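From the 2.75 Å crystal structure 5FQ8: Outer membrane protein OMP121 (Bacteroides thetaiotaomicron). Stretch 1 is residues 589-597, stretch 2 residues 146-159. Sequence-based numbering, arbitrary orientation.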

# COMPACT_ATOMS: atom_id res chain seq x y z
N ALA B 589 -11.41 54.93 10.27
CA ALA B 589 -11.67 54.24 11.53
C ALA B 589 -12.58 53.05 11.29
O ALA B 589 -13.45 53.08 10.42
CB ALA B 589 -12.28 55.18 12.56
N SER B 590 -12.37 51.99 12.08
CA SER B 590 -13.16 50.77 11.96
C SER B 590 -13.26 50.06 13.30
O SER B 590 -12.30 50.04 14.08
CB SER B 590 -12.55 49.81 10.96
OG SER B 590 -11.37 49.27 11.50
N TRP B 591 -14.42 49.46 13.55
CA TRP B 591 -14.64 48.51 14.63
C TRP B 591 -15.58 47.45 14.10
O TRP B 591 -16.60 47.78 13.50
CB TRP B 591 -15.26 49.17 15.86
CG TRP B 591 -15.55 48.22 16.99
CD1 TRP B 591 -14.81 48.05 18.11
CD2 TRP B 591 -16.67 47.32 17.10
NE1 TRP B 591 -15.38 47.10 18.92
CE2 TRP B 591 -16.52 46.63 18.32
CE3 TRP B 591 -17.78 47.02 16.30
CZ2 TRP B 591 -17.44 45.66 18.76
CZ3 TRP B 591 -18.69 46.06 16.73
CH2 TRP B 591 -18.51 45.40 17.95
N GLY B 592 -15.27 46.18 14.35
CA GLY B 592 -16.17 45.13 13.92
C GLY B 592 -15.65 43.77 14.31
O GLY B 592 -14.58 43.63 14.90
N LYS B 593 -16.44 42.75 13.97
CA LYS B 593 -16.15 41.38 14.33
C LYS B 593 -16.23 40.47 13.12
O LYS B 593 -16.99 40.71 12.19
CB LYS B 593 -17.10 40.88 15.41
CG LYS B 593 -16.90 41.54 16.77
CD LYS B 593 -18.21 41.81 17.46
CE LYS B 593 -18.75 40.57 18.12
NZ LYS B 593 -18.47 40.57 19.57
N THR B 594 -15.42 39.42 13.13
CA THR B 594 -15.52 38.32 12.18
C THR B 594 -15.59 37.01 12.94
O THR B 594 -14.66 36.67 13.68
CB THR B 594 -14.35 38.29 11.21
OG1 THR B 594 -14.31 39.51 10.46
CG2 THR B 594 -14.51 37.14 10.26
N GLY B 595 -16.69 36.28 12.76
CA GLY B 595 -16.83 34.98 13.37
C GLY B 595 -16.06 33.90 12.64
O GLY B 595 -15.58 34.08 11.52
N ASN B 596 -15.95 32.74 13.29
CA ASN B 596 -15.22 31.63 12.70
C ASN B 596 -15.69 30.33 13.34
O ASN B 596 -16.15 30.31 14.48
CB ASN B 596 -13.72 31.78 12.91
CG ASN B 596 -12.92 30.88 12.02
OD1 ASN B 596 -13.37 30.46 10.98
ND2 ASN B 596 -11.71 30.59 12.44
N ASP B 597 -15.57 29.25 12.59
CA ASP B 597 -15.90 27.93 13.05
C ASP B 597 -14.62 27.14 13.30
O ASP B 597 -13.53 27.69 13.33
CB ASP B 597 -16.82 27.23 12.04
CG ASP B 597 -16.27 27.26 10.63
OD1 ASP B 597 -15.04 27.30 10.44
OD2 ASP B 597 -17.08 27.24 9.69
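Stretch 2, residues 146-159: GAAATALYGSRAAN

The most unusual feature of this contact is the close approach of two backbones at a glycine: the CA atoms of Gly592 and Ala148 lie only 3.9 Å apart, although the two residues are more than 400 positions apart in sequence. Stretch 1 is extended, part of a strand that begins earlier in the chain and runs to Asn596, and Gly592 is almost fully stretched, with phi and psi of -179° and 179°. Its CA points a hydrogen at the carbonyl of Ala148, giving a CA-H...O contact of 3.5 Å between Gly592 CA and Ala148 O, with an angle of 162° at the hydrogen. A CB at this position would point toward stretch 2 and would lie 2.0 Å from Ala148 O, so the absence of a side chain is what lets the loop come down onto the strand.

Stretch 2 does not pair with the strand as a neighbouring strand would; no backbone-to-backbone hydrogen bond links the two. An irregular loop leads into a 3-10 segment that includes Ser155 to Asn159. Gly154 N donates to Thr150 O at 3.0 Å, closing a turn. The 3-10 segment is held by bonds from Ala157 N to Gly154 O (2.9 Å) and from Ala158 N to Ser155 O (3.0 Å), with a weak one from Asn159 N to Arg156 O at 3.4 Å. Gly154 has a positive phi of 95°, a conformation that by itself calls for glycine. The nearest CA pairs place Ala148 by Gly592, Ala158 by Thr594 (6.0 Å between their CA atoms) and Ser155 by Asn596 (5.0 Å). The loop thus meets the strand first near its middle and the 3-10 segment meets it farther along, but this last part folds back, Ser155 lying beyond Ala158 in the direction of the strand.

On the loop side, the methyl of Ala148 rests against the strand backbone, its CB 3.4 Å from Gly592 N and 3.8 Å from Trp591 C, and 4.0 Å from the hydroxyl OG of Ser590. The side chains of Trp591 and Lys593 leave in the other direction, as the alternation of an extended strand requires.

Thr594 is the centre of the contact and has the largest area covered, 95 Å². Its chi1 of -61° (m) sends OG1 to the loop, where it donates a hydrogen bond to Ala147 O at 3.0 Å; the position of this hydroxyl is less certain than the distance suggests, because the model brings it too close to Thr150. Its methyl also reaches the 3-10 segment, with CG2 3.7 Å from both Ala158 CB and Ser155 O. One side chain touches both parts of stretch 2.

Toward the end of the strand, Ser155 packs with its CB 3.1 Å from Gly595 O and 3.5 Å from Asn596 OD1. Together these contacts bury 410 Å², counting both sides.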

# COMPACT_ATOMS: atom_id res chain seq x y z
N GLY B 146 -7.60 44.50 7.25
CA GLY B 146 -8.36 44.54 8.47
C GLY B 146 -9.49 43.55 8.46
O GLY B 146 -9.95 43.11 7.42
N ALA B 147 -9.94 43.19 9.66
CA ALA B 147 -10.90 42.12 9.82
C ALA B 147 -12.16 42.61 10.53
O ALA B 147 -12.75 41.87 11.31
CB ALA B 147 -10.28 40.96 10.59
N ALA B 148 -12.57 43.85 10.26
CA ALA B 148 -13.74 44.42 10.90
C ALA B 148 -14.94 44.56 9.98
O ALA B 148 -16.04 44.82 10.46
CB ALA B 148 -13.42 45.80 11.48
N ALA B 149 -14.76 44.42 8.68
CA ALA B 149 -15.87 44.47 7.77
C ALA B 149 -15.67 43.34 6.76
O ALA B 149 -15.30 43.57 5.61
CB ALA B 149 -15.98 45.82 7.08
N THR B 150 -15.91 42.11 7.19
CA THR B 150 -15.66 40.93 6.38
C THR B 150 -16.94 40.22 5.98
O THR B 150 -16.90 39.04 5.64
CB THR B 150 -14.75 39.96 7.12
OG1 THR B 150 -15.28 39.74 8.42
CG2 THR B 150 -13.37 40.53 7.24
N ALA B 151 -18.08 40.92 6.00
CA ALA B 151 -19.35 40.29 5.67
C ALA B 151 -19.38 39.75 4.26
O ALA B 151 -20.20 38.87 3.95
CB ALA B 151 -20.49 41.27 5.87
N LEU B 152 -18.53 40.25 3.38
CA LEU B 152 -18.65 39.87 1.98
C LEU B 152 -18.02 38.52 1.70
O LEU B 152 -18.50 37.79 0.84
CB LEU B 152 -18.03 40.95 1.10
CG LEU B 152 -18.79 41.27 -0.18
CD1 LEU B 152 -20.21 41.60 0.16
CD2 LEU B 152 -18.15 42.45 -0.83
N TYR B 153 -16.95 38.17 2.40
CA TYR B 153 -16.24 36.95 2.09
C TYR B 153 -16.29 35.92 3.20
O TYR B 153 -15.92 34.76 2.97
CB TYR B 153 -14.78 37.24 1.75
CG TYR B 153 -14.61 38.40 0.81
CD1 TYR B 153 -14.88 38.27 -0.54
CD2 TYR B 153 -14.17 39.62 1.28
CE1 TYR B 153 -14.72 39.33 -1.40
CE2 TYR B 153 -14.00 40.69 0.44
CZ TYR B 153 -14.28 40.54 -0.91
OH TYR B 153 -14.11 41.61 -1.75
N GLY B 154 -16.72 36.30 4.39
CA GLY B 154 -16.98 35.32 5.43
C GLY B 154 -15.81 35.13 6.38
O GLY B 154 -14.88 35.93 6.45
N SER B 155 -15.87 34.01 7.10
CA SER B 155 -14.96 33.80 8.22
C SER B 155 -13.51 33.83 7.78
O SER B 155 -12.66 34.43 8.45
CB SER B 155 -15.28 32.48 8.91
OG SER B 155 -15.02 31.39 8.06
N ARG B 156 -13.20 33.21 6.64
CA ARG B 156 -11.81 33.14 6.22
C ARG B 156 -11.20 34.51 6.03
O ARG B 156 -9.97 34.62 5.99
CB ARG B 156 -11.68 32.33 4.93
CG ARG B 156 -12.16 30.91 5.05
CD ARG B 156 -11.97 30.18 3.77
NE ARG B 156 -13.09 30.36 2.87
CZ ARG B 156 -13.18 29.76 1.70
NH1 ARG B 156 -12.22 28.95 1.30
NH2 ARG B 156 -14.23 29.96 0.93
N ALA B 157 -12.02 35.55 5.95
CA ALA B 157 -11.50 36.88 5.69
C ALA B 157 -10.85 37.50 6.90
O ALA B 157 -10.18 38.53 6.76
CB ALA B 157 -12.63 37.78 5.18
N ALA B 158 -11.01 36.91 8.09
CA ALA B 158 -10.37 37.49 9.26
C ALA B 158 -8.87 37.41 9.16
O ALA B 158 -8.16 38.21 9.77
CB ALA B 158 -10.83 36.78 10.52
N ASN B 159 -8.35 36.47 8.40
CA ASN B 159 -6.92 36.39 8.19
C ASN B 159 -6.46 37.37 7.16
O ASN B 159 -5.29 37.35 6.78
CB ASN B 159 -6.51 34.97 7.81
CG ASN B 159 -6.34 34.07 9.01
OD1 ASN B 159 -5.60 34.39 9.93
ND2 ASN B 159 -7.05 32.97 9.03